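Local coordinates for protein trans-4-hydroxy-L-proline dehydratase (Clostridioides difficile 70-100-2010, PDB 6VXC) that uses a glycyl radical to dehydrate trans-4-hydroxy-L-proline to (S)-1-pyrroline-5-carboxylate in the anaerobic breakdown of hydroxyproline, at residues F192-L206 and K217-M231. Numbering follows the deposited sequence.
Sequences FLDLKKDIEARLKEL and KKADLEAMAIACDAM
Lys196 reaches across to Asp229 with a chain extended at every torsion beyond CG. Lys196 CB rests on Cys228, 3.9 Å from Cys228 CB. CG, set anti to the backbone N (chi1 -172°), starts the chain past Ala225, and CD and CE then approach the carboxylate. At the tip, Lys196 NZ donates to Asp229 OD1 at 2.8 Å, and the oxygen accepts through its syn lone pair, on the side of the other carboxylate oxygen; the pair is a salt bridge. Cys228 itself is a knob set among Phe192, Leu195, Lys196 and Ile199. In return Ile199 enters the hole formed by Leu221, Met224, Ala225 and Cys228, and its two branches divide the work: Ile199 CD1 meets Met224 CB at 3.5 Å, whereas CG2 turns to Ala225 CB and the carbonyl oxygen of Leu221. At one end Met231 covers a face of the Phe192 ring. Met231 CG lies 3.7 Å from the centroid of the Phe192 ring and only 3° off its normal, a CH-pi contact, and Met231 SD stands above the same face, 5.0 Å from the centroid, a longer Met-aromatic contact. At the other end Leu203 CD2 packs 3.6 Å from Leu221 CB, and Leu206 CD1 lies against Lys218 CB. Ile552 of helix 551-554 touches Leu195, Ile199 and Met224, placing this seam against the rest of the chain. The axes of 192-205 and 217-231 come within 8.9 Å at 163°; with the reciprocal knobs, this makes helix 192-205 and the start of helix 214-248 an antiparallel helical hairpin with knobs-into-holes packing, at the periphery of the glycyl radical enzyme fold and away from the probable catalytic residues.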
# COMPACT_ATOMS: atom_id res chain seq x y z
N PHE A 192 24.94 -2.75 -10.44
CA PHE A 192 24.83 -4.16 -10.11
C PHE A 192 26.11 -4.94 -10.35
O PHE A 192 26.29 -6.01 -9.75
CB PHE A 192 23.64 -4.77 -10.85
CG PHE A 192 22.33 -4.41 -10.23
CD1 PHE A 192 21.82 -5.15 -9.18
CD2 PHE A 192 21.64 -3.28 -10.65
CE1 PHE A 192 20.61 -4.79 -8.56
CE2 PHE A 192 20.43 -2.91 -10.04
CZ PHE A 192 19.92 -3.66 -9.00
N LEU A 193 27.03 -4.42 -11.18
CA LEU A 193 28.36 -5.00 -11.23
C LEU A 193 29.11 -4.77 -9.93
O LEU A 193 29.84 -5.65 -9.47
CB LEU A 193 29.16 -4.43 -12.40
CG LEU A 193 28.65 -4.82 -13.78
CD1 LEU A 193 29.41 -4.03 -14.82
CD2 LEU A 193 28.81 -6.33 -13.99
N ASP A 194 28.93 -3.59 -9.32
CA ASP A 194 29.53 -3.32 -8.01
C ASP A 194 28.97 -4.26 -6.94
O ASP A 194 29.71 -4.79 -6.10
CB ASP A 194 29.26 -1.88 -7.57
CG ASP A 194 29.94 -0.85 -8.45
OD1 ASP A 194 31.08 -1.09 -8.89
OD2 ASP A 194 29.30 0.20 -8.67
N LEU A 195 27.64 -4.41 -6.91
CA LEU A 195 27.03 -5.27 -5.90
C LEU A 195 27.50 -6.70 -6.10
O LEU A 195 27.80 -7.40 -5.13
CB LEU A 195 25.50 -5.18 -5.99
CG LEU A 195 24.90 -3.81 -5.62
CD1 LEU A 195 23.42 -3.68 -6.03
CD2 LEU A 195 25.03 -3.56 -4.14
N LYS A 196 27.64 -7.13 -7.36
CA LYS A 196 28.13 -8.48 -7.59
C LYS A 196 29.54 -8.67 -7.03
O LYS A 196 29.83 -9.70 -6.41
CB LYS A 196 28.11 -8.81 -9.08
CG LYS A 196 28.43 -10.27 -9.34
CD LYS A 196 28.38 -10.63 -10.80
CE LYS A 196 28.85 -12.07 -11.00
NZ LYS A 196 28.83 -12.44 -12.43
N LYS A 197 30.41 -7.67 -7.18
CA LYS A 197 31.73 -7.77 -6.57
C LYS A 197 31.63 -7.86 -5.05
O LYS A 197 32.40 -8.58 -4.41
CB LYS A 197 32.59 -6.57 -6.97
CG LYS A 197 33.03 -6.61 -8.42
CD LYS A 197 33.96 -5.46 -8.75
CE LYS A 197 34.65 -5.70 -10.08
NZ LYS A 197 35.30 -4.46 -10.59
N ASP A 198 30.72 -7.09 -4.46
CA ASP A 198 30.47 -7.21 -3.03
C ASP A 198 30.04 -8.63 -2.67
O ASP A 198 30.46 -9.17 -1.64
CB ASP A 198 29.41 -6.21 -2.58
CG ASP A 198 29.87 -4.75 -2.68
OD1 ASP A 198 31.08 -4.48 -2.80
OD2 ASP A 198 28.99 -3.87 -2.64
N ILE A 199 29.16 -9.22 -3.47
CA ILE A 199 28.66 -10.56 -3.18
C ILE A 199 29.77 -11.60 -3.32
O ILE A 199 29.93 -12.47 -2.46
CB ILE A 199 27.45 -10.87 -4.09
CG1 ILE A 199 26.25 -9.99 -3.68
CG2 ILE A 199 27.14 -12.38 -4.08
CD1 ILE A 199 25.21 -9.81 -4.78
N GLU A 200 30.58 -11.48 -4.36
CA GLU A 200 31.69 -12.41 -4.54
C GLU A 200 32.68 -12.31 -3.40
O GLU A 200 33.24 -13.32 -2.96
CB GLU A 200 32.35 -12.15 -5.89
CG GLU A 200 31.47 -12.61 -7.05
CD GLU A 200 31.96 -12.18 -8.42
OE1 GLU A 200 32.77 -11.23 -8.52
OE2 GLU A 200 31.55 -12.83 -9.41
N ALA A 201 32.90 -11.10 -2.88
CA ALA A 201 33.77 -10.95 -1.72
C ALA A 201 33.19 -11.67 -0.51
O ALA A 201 33.93 -12.32 0.24
CB ALA A 201 33.98 -9.47 -1.41
N ARG A 202 31.88 -11.56 -0.29
CA ARG A 202 31.25 -12.28 0.82
C ARG A 202 31.39 -13.79 0.63
O ARG A 202 31.69 -14.51 1.59
CB ARG A 202 29.77 -11.91 0.94
CG ARG A 202 29.49 -10.58 1.62
CD ARG A 202 29.84 -10.59 3.11
NE ARG A 202 28.90 -11.40 3.90
CZ ARG A 202 29.25 -12.44 4.65
NH1 ARG A 202 30.51 -12.83 4.73
NH2 ARG A 202 28.32 -13.11 5.32
N LEU A 203 31.14 -14.29 -0.58
CA LEU A 203 31.26 -15.72 -0.84
C LEU A 203 32.65 -16.24 -0.50
O LEU A 203 32.80 -17.35 0.03
CB LEU A 203 30.88 -16.03 -2.29
CG LEU A 203 29.38 -16.08 -2.58
CD1 LEU A 203 29.09 -16.09 -4.08
CD2 LEU A 203 28.75 -17.28 -1.90
N LYS A 204 33.69 -15.46 -0.80
CA LYS A 204 35.05 -15.92 -0.56
C LYS A 204 35.38 -15.99 0.92
O LYS A 204 36.31 -16.71 1.30
CB LYS A 204 36.05 -15.02 -1.28
CG LYS A 204 36.01 -15.18 -2.78
CD LYS A 204 37.01 -14.28 -3.49
CE LYS A 204 36.73 -14.25 -4.98
NZ LYS A 204 37.18 -13.00 -5.68
N GLU A 205 34.65 -15.29 1.78
CA GLU A 205 35.01 -15.27 3.19
C GLU A 205 34.13 -16.18 4.04
O GLU A 205 34.34 -16.25 5.25
CB GLU A 205 35.00 -13.84 3.70
CG GLU A 205 33.71 -13.14 3.60
CD GLU A 205 33.83 -11.66 3.95
OE1 GLU A 205 34.94 -11.21 4.28
OE2 GLU A 205 32.81 -10.95 3.89
N LEU A 206 33.20 -16.90 3.44
CA LEU A 206 32.41 -17.87 4.20
C LEU A 206 33.31 -18.93 4.83
O LEU A 206 34.21 -19.47 4.18
CB LEU A 206 31.38 -18.54 3.28
CG LEU A 206 30.31 -17.61 2.70
CD1 LEU A 206 29.35 -18.37 1.82
CD2 LEU A 206 29.57 -16.89 3.83
N LYS A 217 24.01 -19.25 3.80
CA LYS A 217 24.51 -17.98 3.29
C LYS A 217 24.95 -18.11 1.84
O LYS A 217 24.63 -17.24 1.01
CB LYS A 217 25.67 -17.49 4.15
CG LYS A 217 25.34 -17.26 5.62
CD LYS A 217 26.16 -16.12 6.15
CE LYS A 217 26.87 -16.41 7.45
NZ LYS A 217 26.04 -16.68 8.63
N LYS A 218 25.66 -19.19 1.51
CA LYS A 218 26.16 -19.39 0.16
C LYS A 218 25.03 -19.48 -0.86
O LYS A 218 25.10 -18.87 -1.93
CB LYS A 218 27.02 -20.65 0.09
CG LYS A 218 27.74 -20.86 -1.23
CD LYS A 218 28.41 -22.24 -1.30
CE LYS A 218 29.12 -22.47 -2.62
NZ LYS A 218 30.41 -21.73 -2.65
N ALA A 219 23.97 -20.24 -0.53
CA ALA A 219 22.84 -20.38 -1.44
C ALA A 219 22.18 -19.02 -1.71
O ALA A 219 21.88 -18.69 -2.87
CB ALA A 219 21.83 -21.37 -0.85
N ASP A 220 21.96 -18.22 -0.67
CA ASP A 220 21.37 -16.89 -0.86
C ASP A 220 22.30 -15.96 -1.63
O ASP A 220 21.86 -15.22 -2.51
CB ASP A 220 21.01 -16.26 0.49
CG ASP A 220 19.68 -16.75 1.07
OD1 ASP A 220 18.90 -17.39 0.34
OD2 ASP A 220 19.44 -16.48 2.27
N LEU A 221 23.60 -15.96 -1.31
CA LEU A 221 24.55 -15.08 -1.99
C LEU A 221 24.73 -15.49 -3.45
O LEU A 221 24.81 -14.62 -4.34
CB LEU A 221 25.89 -15.11 -1.25
CG LEU A 221 25.87 -14.39 0.11
CD1 LEU A 221 26.99 -14.85 1.00
CD2 LEU A 221 25.95 -12.87 -0.08
N GLU A 222 24.80 -16.79 -3.73
CA GLU A 222 24.86 -17.23 -5.12
C GLU A 222 23.65 -16.75 -5.91
O GLU A 222 23.77 -16.35 -7.07
CB GLU A 222 24.96 -18.76 -5.22
CG GLU A 222 26.30 -19.34 -4.86
CD GLU A 222 26.38 -20.86 -5.04
OE1 GLU A 222 27.51 -21.37 -5.15
OE2 GLU A 222 25.32 -21.54 -5.10
N ALA A 223 22.46 -16.82 -5.31
CA ALA A 223 21.27 -16.33 -5.99
C ALA A 223 21.37 -14.82 -6.25
O ALA A 223 20.98 -14.34 -7.32
CB ALA A 223 20.02 -16.66 -5.18
N MET A 224 21.86 -14.06 -5.27
CA MET A 224 21.99 -12.62 -5.45
C MET A 224 22.91 -12.30 -6.62
O MET A 224 22.65 -11.36 -7.38
CB MET A 224 22.48 -11.96 -4.17
CG MET A 224 21.45 -11.95 -3.05
SD MET A 224 22.11 -11.17 -1.57
CE MET A 224 21.59 -12.33 -0.33
N ALA A 225 24.00 -13.06 -6.76
CA ALA A 225 24.94 -12.84 -7.86
C ALA A 225 24.28 -13.07 -9.21
O ALA A 225 24.52 -12.32 -10.17
CB ALA A 225 26.17 -13.74 -7.69
N ILE A 226 23.46 -14.11 -9.31
CA ILE A 226 22.73 -14.36 -10.55
C ILE A 226 21.74 -13.23 -10.83
O ILE A 226 21.56 -12.83 -11.98
CB ILE A 226 22.05 -15.74 -10.48
CG1 ILE A 226 23.12 -16.86 -10.47
CG2 ILE A 226 21.07 -15.89 -11.62
CD1 ILE A 226 22.60 -18.23 -10.04
N ALA A 227 21.09 -12.71 -9.79
CA ALA A 227 20.18 -11.58 -9.98
C ALA A 227 20.92 -10.36 -10.52
O ALA A 227 20.38 -9.62 -11.35
CB ALA A 227 19.48 -11.26 -8.66
N CYS A 228 22.15 -10.11 -10.04
CA CYS A 228 22.95 -9.01 -10.57
C CYS A 228 23.21 -9.18 -12.06
O CYS A 228 23.08 -8.22 -12.84
CB CYS A 228 24.29 -8.90 -9.83
SG CYS A 228 24.22 -8.37 -8.10
N ASP A 229 23.62 -10.38 -12.47
CA ASP A 229 23.82 -10.65 -13.89
C ASP A 229 22.56 -10.37 -14.70
O ASP A 229 22.64 -9.90 -15.83
CB ASP A 229 24.25 -12.11 -14.12
CG ASP A 229 25.63 -12.42 -13.59
OD1 ASP A 229 26.46 -11.49 -13.52
OD2 ASP A 229 25.87 -13.60 -13.26
N ALA A 230 21.40 -10.71 -14.15
CA ALA A 230 20.16 -10.44 -14.86
C ALA A 230 19.97 -8.94 -15.08
O ALA A 230 19.55 -8.51 -16.17
CB ALA A 230 18.98 -11.05 -14.11
N MET A 231 20.26 -8.12 -14.08
CA MET A 231 20.09 -6.68 -14.27
C MET A 231 21.06 -6.16 -15.33
O MET A 231 20.69 -5.31 -16.15
CB MET A 231 20.27 -5.93 -12.94
CG MET A 231 19.18 -6.25 -11.91
SD MET A 231 17.51 -5.89 -12.48
CE MET A 231 17.54 -4.11 -12.57